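Local coordinates for copper chaperone PCu(A)C (Methylosinus trichosporium OB3b, PDB 6P1F), which binds copper through a histidine brace in its PCuAC domain and probably acts as a periplasmic copper chaperone in a methane-oxidizing bacterium, at residues M101-E106 and V111-A116; V52-A57 and D65-P70. All blocks are in the same frame, centred on the assembly; numbering follows the deposited sequence.

Contact 1 (M101-E106 and V111-A116)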
loop_
_atom_site.group_PDB
_atom_site.type_symbol
_atom_site.label_atom_id
_atom_site.label_comp_id
_atom_site.label_asym_id
_atom_site.label_seq_id
_atom_site.Cartn_x
_atom_site.Cartn_y
_atom_site.Cartn_z
ATOM N N MET A 101 -6.071 -4.001 6.265
ATOM C CA MET A 101 -4.702 -4.098 6.741
ATOM C C MET A 101 -4.347 -2.858 7.556
ATOM O O MET A 101 -4.929 -1.798 7.392
ATOM C CB MET A 101 -3.748 -4.284 5.556
ATOM C CG MET A 101 -3.771 -3.107 4.594
ATOM S SD MET A 101 -2.978 -3.515 3.008
ATOM C CE MET A 101 -4.242 -4.556 2.245
ATOM N N THR A 102 -3.372 -2.975 8.442
ATOM C CA THR A 102 -3.011 -1.827 9.256
ATOM C C THR A 102 -1.665 -1.261 8.815
ATOM O O THR A 102 -0.688 -1.990 8.749
ATOM C CB THR A 102 -2.970 -2.203 10.732
ATOM O OG1 THR A 102 -4.286 -2.651 11.112
ATOM C CG2 THR A 102 -2.588 -1.005 11.567
ATOM N N LEU A 103 -1.625 0.034 8.512
ATOM C CA LEU A 103 -0.358 0.699 8.185
ATOM C C LEU A 103 0.246 1.268 9.446
ATOM O O LEU A 103 -0.466 1.848 10.253
ATOM C CB LEU A 103 -0.580 1.808 7.184
ATOM C CG LEU A 103 -1.317 1.382 5.910
ATOM C CD1 LEU A 103 -1.442 2.603 4.950
ATOM C CD2 LEU A 103 -0.650 0.222 5.212
ATOM N N VAL A 104 1.559 1.119 9.612
ATOM C CA VAL A 104 2.228 1.664 10.792
ATOM C C VAL A 104 3.203 2.741 10.367
ATOM O O VAL A 104 4.137 2.453 9.616
ATOM C CB VAL A 104 2.992 0.583 11.546
ATOM C CG1 VAL A 104 3.640 1.171 12.825
ATOM C CG2 VAL A 104 2.048 -0.576 11.883
ATOM N N PHE A 105 2.965 3.972 10.806
ATOM C CA PHE A 105 3.883 5.075 10.542
ATOM C C PHE A 105 4.664 5.394 11.796
ATOM O O PHE A 105 4.115 5.435 12.896
ATOM C CB PHE A 105 3.140 6.319 10.027
ATOM C CG PHE A 105 2.478 6.095 8.716
ATOM C CD1 PHE A 105 3.141 6.415 7.544
ATOM C CD2 PHE A 105 1.200 5.542 8.641
ATOM C CE1 PHE A 105 2.548 6.210 6.309
ATOM C CE2 PHE A 105 0.609 5.311 7.404
ATOM C CZ PHE A 105 1.274 5.657 6.254
ATOM N N GLU A 106 5.973 5.540 11.636
ATOM C CA GLU A 106 6.868 5.818 12.738
ATOM C C GLU A 106 6.425 7.015 13.582
ATOM O O GLU A 106 6.415 6.934 14.811
ATOM C CB GLU A 106 8.267 6.062 12.172
ATOM C CG GLU A 106 9.321 6.279 13.217
ATOM C CD GLU A 106 10.684 6.375 12.568
ATOM O OE1 GLU A 106 11.034 7.470 12.068
ATOM O OE2 GLU A 106 11.379 5.341 12.513
ATOM N N VAL A 111 -2.946 3.207 11.280
ATOM C CA VAL A 111 -4.244 3.436 10.648
ATOM C C VAL A 111 -4.621 2.159 9.929
ATOM O O VAL A 111 -3.812 1.575 9.221
ATOM C CB VAL A 111 -4.176 4.641 9.688
ATOM C CG1 VAL A 111 -3.009 4.518 8.696
ATOM C CG2 VAL A 111 -5.531 4.894 8.992
ATOM N N THR A 112 -5.846 1.705 10.134
ATOM C CA THR A 112 -6.329 0.508 9.448
ATOM C C THR A 112 -7.115 0.897 8.221
ATOM O O THR A 112 -8.079 1.676 8.304
ATOM C CB THR A 112 -7.204 -0.329 10.391
ATOM O OG1 THR A 112 -6.413 -0.754 11.526
ATOM C CG2 THR A 112 -7.766 -1.543 9.662
ATOM N N ILE A 113 -6.704 0.384 7.068
ATOM C CA ILE A 113 -7.331 0.739 5.818
ATOM C C ILE A 113 -8.055 -0.462 5.238
ATOM O O ILE A 113 -7.790 -1.616 5.633
ATOM C CB ILE A 113 -6.318 1.240 4.778
ATOM C CG1 ILE A 113 -5.378 0.103 4.377
ATOM C CG2 ILE A 113 -5.511 2.427 5.341
ATOM C CD1 ILE A 113 -4.517 0.464 3.182
ATOM N N ASP A 114 -8.935 -0.185 4.273
ATOM C CA ASP A 114 -9.669 -1.247 3.573
ATOM C C ASP A 114 -9.361 -1.067 2.103
ATOM O O ASP A 114 -9.902 -0.213 1.424
ATOM C CB ASP A 114 -11.191 -1.170 3.850
ATOM C CG ASP A 114 -11.516 -0.934 5.299
ATOM O OD1 ASP A 114 -11.549 -1.914 6.043
ATOM O OD2 ASP A 114 -11.760 0.234 5.679
ATOM N N ALA A 115 -8.385 -1.833 1.620
ATOM C CA ALA A 115 -7.945 -1.635 0.255
ATOM C C ALA A 115 -8.910 -2.329 -0.687
ATOM O O ALA A 115 -9.174 -3.521 -0.505
ATOM C CB ALA A 115 -6.519 -2.196 0.092
ATOM N N ALA A 116 -9.438 -1.589 -1.659
ATOM C CA ALA A 116 -10.436 -2.151 -2.576
ATOM C C ALA A 116 -9.810 -3.295 -3.369
ATOM O O ALA A 116 -8.756 -3.096 -3.971
ATOM C CB ALA A 116 -10.947 -1.081 -3.534
#
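Met101 and Ile113 face each other across an antiparallel beta hairpin formed by strands 98-105 and 109-118 of the PCuAC domain, a cupredoxin-like beta fold. The two residues form a hydrogen-bonded pair: Met101 N reaches Ile113 O at 3.0 Å, and Ile113 N returns to Met101 O nearly in line with the carbonyl (C=O...N 170°). Leu103 and Val111 repeat this two-way pairing two residues further on. The N-to-C directions of the two short strand segments differ by 139°, short of the 180° of straight antiparallel strands, as expected of a twisted hairpin.

On the face carrying Met101, Leu103, Val111 and Ile113 the side chains are apolar. Met101 and Ile113 slant across one another, CG of the methionine lying 3.6 Å from CG1 of the isoleucine. That isoleucine branch stands between its own backbone N and carbonyl carbon (chi1 66°), and CD1 continues from it to meet both Met101 CG and Leu103 CD1. The methionine chain bends to bring its CE methyl to 3.9 Å from Ala115 CB. Leu103 approaches Ile113 at roughly a right angle, its CD1 methyl against CG2. Val111 CG1 touches both Leu103 CB and the edge of the Phe105 ring, near its plane at CE2. Leu27 and Met29 of strand 24-33 pack against Met101 and Leu103, placing this face in the core, while Tyr3 lies against Val111 and Ile113.

The other face carries the non-hydrogen-bonded pair Thr102 and Thr112, whose CA atoms are 4.1 Å apart. Thr102 OG1 and Thr112 OG1 share a hydrogen bond of 2.9 Å.

Contact 2 (V52-A57 and D65-P70)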
loop_
_atom_site.group_PDB
_atom_site.type_symbol
_atom_site.label_atom_id
_atom_site.label_comp_id
_atom_site.label_asym_id
_atom_site.label_seq_id
_atom_site.Cartn_x
_atom_site.Cartn_y
_atom_site.Cartn_z
ATOM N N VAL A 52 5.362 -7.315 2.824
ATOM C CA VAL A 52 5.260 -6.406 1.693
ATOM C C VAL A 52 6.626 -5.951 1.239
ATOM O O VAL A 52 7.615 -5.937 2.007
ATOM C CB VAL A 52 4.413 -5.160 2.014
ATOM C CG1 VAL A 52 3.002 -5.556 2.488
ATOM C CG2 VAL A 52 5.113 -4.292 3.037
ATOM N N GLN A 53 6.675 -5.623 -0.043
ATOM C CA GLN A 53 7.849 -5.048 -0.673
ATOM C C GLN A 53 7.437 -3.808 -1.436
ATOM O O GLN A 53 6.600 -3.847 -2.358
ATOM C CB GLN A 53 8.531 -6.051 -1.631
ATOM C CG GLN A 53 8.908 -7.354 -0.937
ATOM C CD GLN A 53 9.360 -8.462 -1.891
ATOM O OE1 GLN A 53 9.279 -8.330 -3.115
ATOM N NE2 GLN A 53 9.811 -9.577 -1.323
ATOM N N PHE A 54 8.016 -2.694 -1.032
ATOM C CA PHE A 54 7.722 -1.435 -1.681
ATOM C C PHE A 54 8.648 -1.225 -2.855
ATOM O O PHE A 54 9.857 -1.460 -2.776
ATOM C CB PHE A 54 7.846 -0.285 -0.704
ATOM C CG PHE A 54 6.923 -0.387 0.487
ATOM C CD1 PHE A 54 5.594 -0.050 0.364
ATOM C CD2 PHE A 54 7.391 -0.798 1.724
ATOM C CE1 PHE A 54 4.743 -0.130 1.470
ATOM C CE2 PHE A 54 6.550 -0.853 2.836
ATOM C CZ PHE A 54 5.217 -0.525 2.694
ATOM N N HIS A 55 8.060 -0.825 -3.971
ATOM C CA HIS A 55 8.823 -0.435 -5.151
ATOM C C HIS A 55 8.540 1.021 -5.442
ATOM O O HIS A 55 7.463 1.363 -5.891
ATOM C CB HIS A 55 8.436 -1.303 -6.338
ATOM C CG HIS A 55 8.785 -2.742 -6.168
ATOM N ND1 HIS A 55 9.877 -3.309 -6.788
ATOM C CD2 HIS A 55 8.201 -3.731 -5.456
ATOM C CE1 HIS A 55 9.942 -4.590 -6.478
ATOM N NE2 HIS A 55 8.940 -4.873 -5.672
ATOM N N ILE A 56 9.503 1.890 -5.166
ATOM C CA ILE A 56 9.232 3.312 -5.281
ATOM C C ILE A 56 10.328 3.974 -6.089
ATOM O O ILE A 56 11.422 3.432 -6.229
ATOM C CB ILE A 56 9.101 3.996 -3.892
ATOM C CG1 ILE A 56 10.424 3.935 -3.137
ATOM C CG2 ILE A 56 7.955 3.359 -3.066
ATOM C CD1 ILE A 56 10.437 4.806 -1.888
ATOM N N ALA A 57 10.018 5.125 -6.660
ATOM C CA ALA A 57 10.973 5.849 -7.491
ATOM C C ALA A 57 11.998 6.575 -6.636
ATOM O O ALA A 57 11.723 6.945 -5.491
ATOM C CB ALA A 57 10.231 6.832 -8.397
ATOM N N ASP A 65 11.553 -2.422 2.477
ATOM C CA ASP A 65 10.476 -2.901 3.357
ATOM C C ASP A 65 9.864 -1.825 4.234
ATOM O O ASP A 65 9.093 -2.124 5.159
ATOM C CB ASP A 65 10.999 -4.074 4.210
ATOM C CG ASP A 65 11.913 -3.646 5.311
ATOM O OD1 ASP A 65 12.345 -2.481 5.365
ATOM O OD2 ASP A 65 12.206 -4.529 6.150
ATOM N N ALA A 66 10.191 -0.583 3.911
ATOM C CA ALA A 66 9.622 0.597 4.545
ATOM C C ALA A 66 9.657 1.699 3.496
ATOM O O ALA A 66 10.322 1.558 2.473
ATOM C CB ALA A 66 10.395 0.991 5.788
ATOM N N ILE A 67 8.913 2.773 3.712
ATOM C CA ILE A 67 9.045 3.917 2.833
ATOM C C ILE A 67 9.415 5.119 3.677
ATOM O O ILE A 67 8.663 5.463 4.574
ATOM C CB ILE A 67 7.737 4.253 2.089
ATOM C CG1 ILE A 67 7.197 3.067 1.292
ATOM C CG2 ILE A 67 7.954 5.460 1.167
ATOM C CD1 ILE A 67 5.841 3.381 0.617
ATOM N N TYR A 68 10.567 5.740 3.415
ATOM C CA TYR A 68 10.832 7.031 4.031
ATOM C C TYR A 68 10.056 8.106 3.273
ATOM O O TYR A 68 10.128 8.214 2.049
ATOM C CB TYR A 68 12.341 7.333 4.012
ATOM C CG TYR A 68 12.736 8.715 4.493
ATOM C CD1 TYR A 68 12.852 9.003 5.856
ATOM C CD2 TYR A 68 13.030 9.721 3.585
ATOM C CE1 TYR A 68 13.258 10.258 6.289
ATOM C CE2 TYR A 68 13.438 10.967 4.008
ATOM C CZ TYR A 68 13.538 11.236 5.358
ATOM O OH TYR A 68 13.952 12.490 5.739
ATOM N N LEU A 69 9.297 8.884 4.024
ATOM C CA LEU A 69 8.517 9.982 3.494
ATOM C C LEU A 69 9.065 11.327 3.918
ATOM O O LEU A 69 8.884 11.702 5.068
ATOM C CB LEU A 69 7.092 9.868 4.024
ATOM C CG LEU A 69 6.465 8.521 3.694
ATOM C CD1 LEU A 69 5.322 8.233 4.662
ATOM C CD2 LEU A 69 5.959 8.629 2.265
ATOM N N PRO A 70 9.722 12.058 3.013
ATOM C CA PRO A 70 10.219 13.406 3.311
ATOM C C PRO A 70 9.076 14.310 3.755
ATOM O O PRO A 70 7.916 14.003 3.451
ATOM C CB PRO A 70 10.787 13.886 1.975
ATOM C CG PRO A 70 11.125 12.652 1.246
ATOM C CD PRO A 70 10.166 11.579 1.689
#
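The Phe54 ring receives Ile67 over one face in a CH-pi contact: Ile67 CG1 lies 3.7 Å from the ring centroid and 18° off the ring normal. The isoleucine crosses the phenylalanine side chain at about a right angle and is displaced toward the ring's rim, so CG1 meets Phe54 CG and CD1 while the terminal methyl, Ile67 CD1, sits over ring carbon CD1 of Phe54 at 3.4 Å. With CG1 anti to the carbonyl carbon (chi1 -56°), the longer branch of Ile67 is directed at the ring, and CG2 is left for a second partner.

That second apolar contact is with Ile56, whose CD1 slants in to 4.0 Å from Ile67 CG2. Ile67 thus has one branch on the ring and the other on an aliphatic chain.

Main-chain atoms supply the contact at the ring edge. Asp65 C lies in the ring plane, 3.7 Å from Phe54 CD2, and Ala66 N is at a similar distance from the same carbon. No hydrogen bond joins the two segments, which meet through van der Waals and CH-pi contact; Phe54 bonds through its backbone to Glu64, just before Asp65. A serine in place of Phe54 would probably leave Ile67 CG1 and CD1 without their aromatic partner and open a gap beside the Asp65-Ala66 peptide.

In this copper-chaperone domain, strand 49-55, which also carries the zinc ligand His55, pairs with strand 73-89, and 67-69 pairs with 39-45. Phe54 bridges these pairings, packing also on Val84 of strand 73-89 and on Leu41 and Val44 of strand 39-45.

Contact 1 and contact 2 follow one another along the chain, their centres about 14 Å apart, and belong to the same mixed sheet. Strand 39-45 connects them, pairing with 98-105 on one side and 67-69 on the other. They also touch directly, Phe105 CE1 lying 3.8 Å from Leu69 CD1. Each is near a different metal site, both empty in this apo chain. In contact 1 the Ile113 side chain is about 7 Å from that of His1, a copper ligand. Contact 2 contains His55, a zinc ligand whose ring stacks on that of His83, another ligand of that metal; the Ile56 side chain is about 8 Å from that of His83.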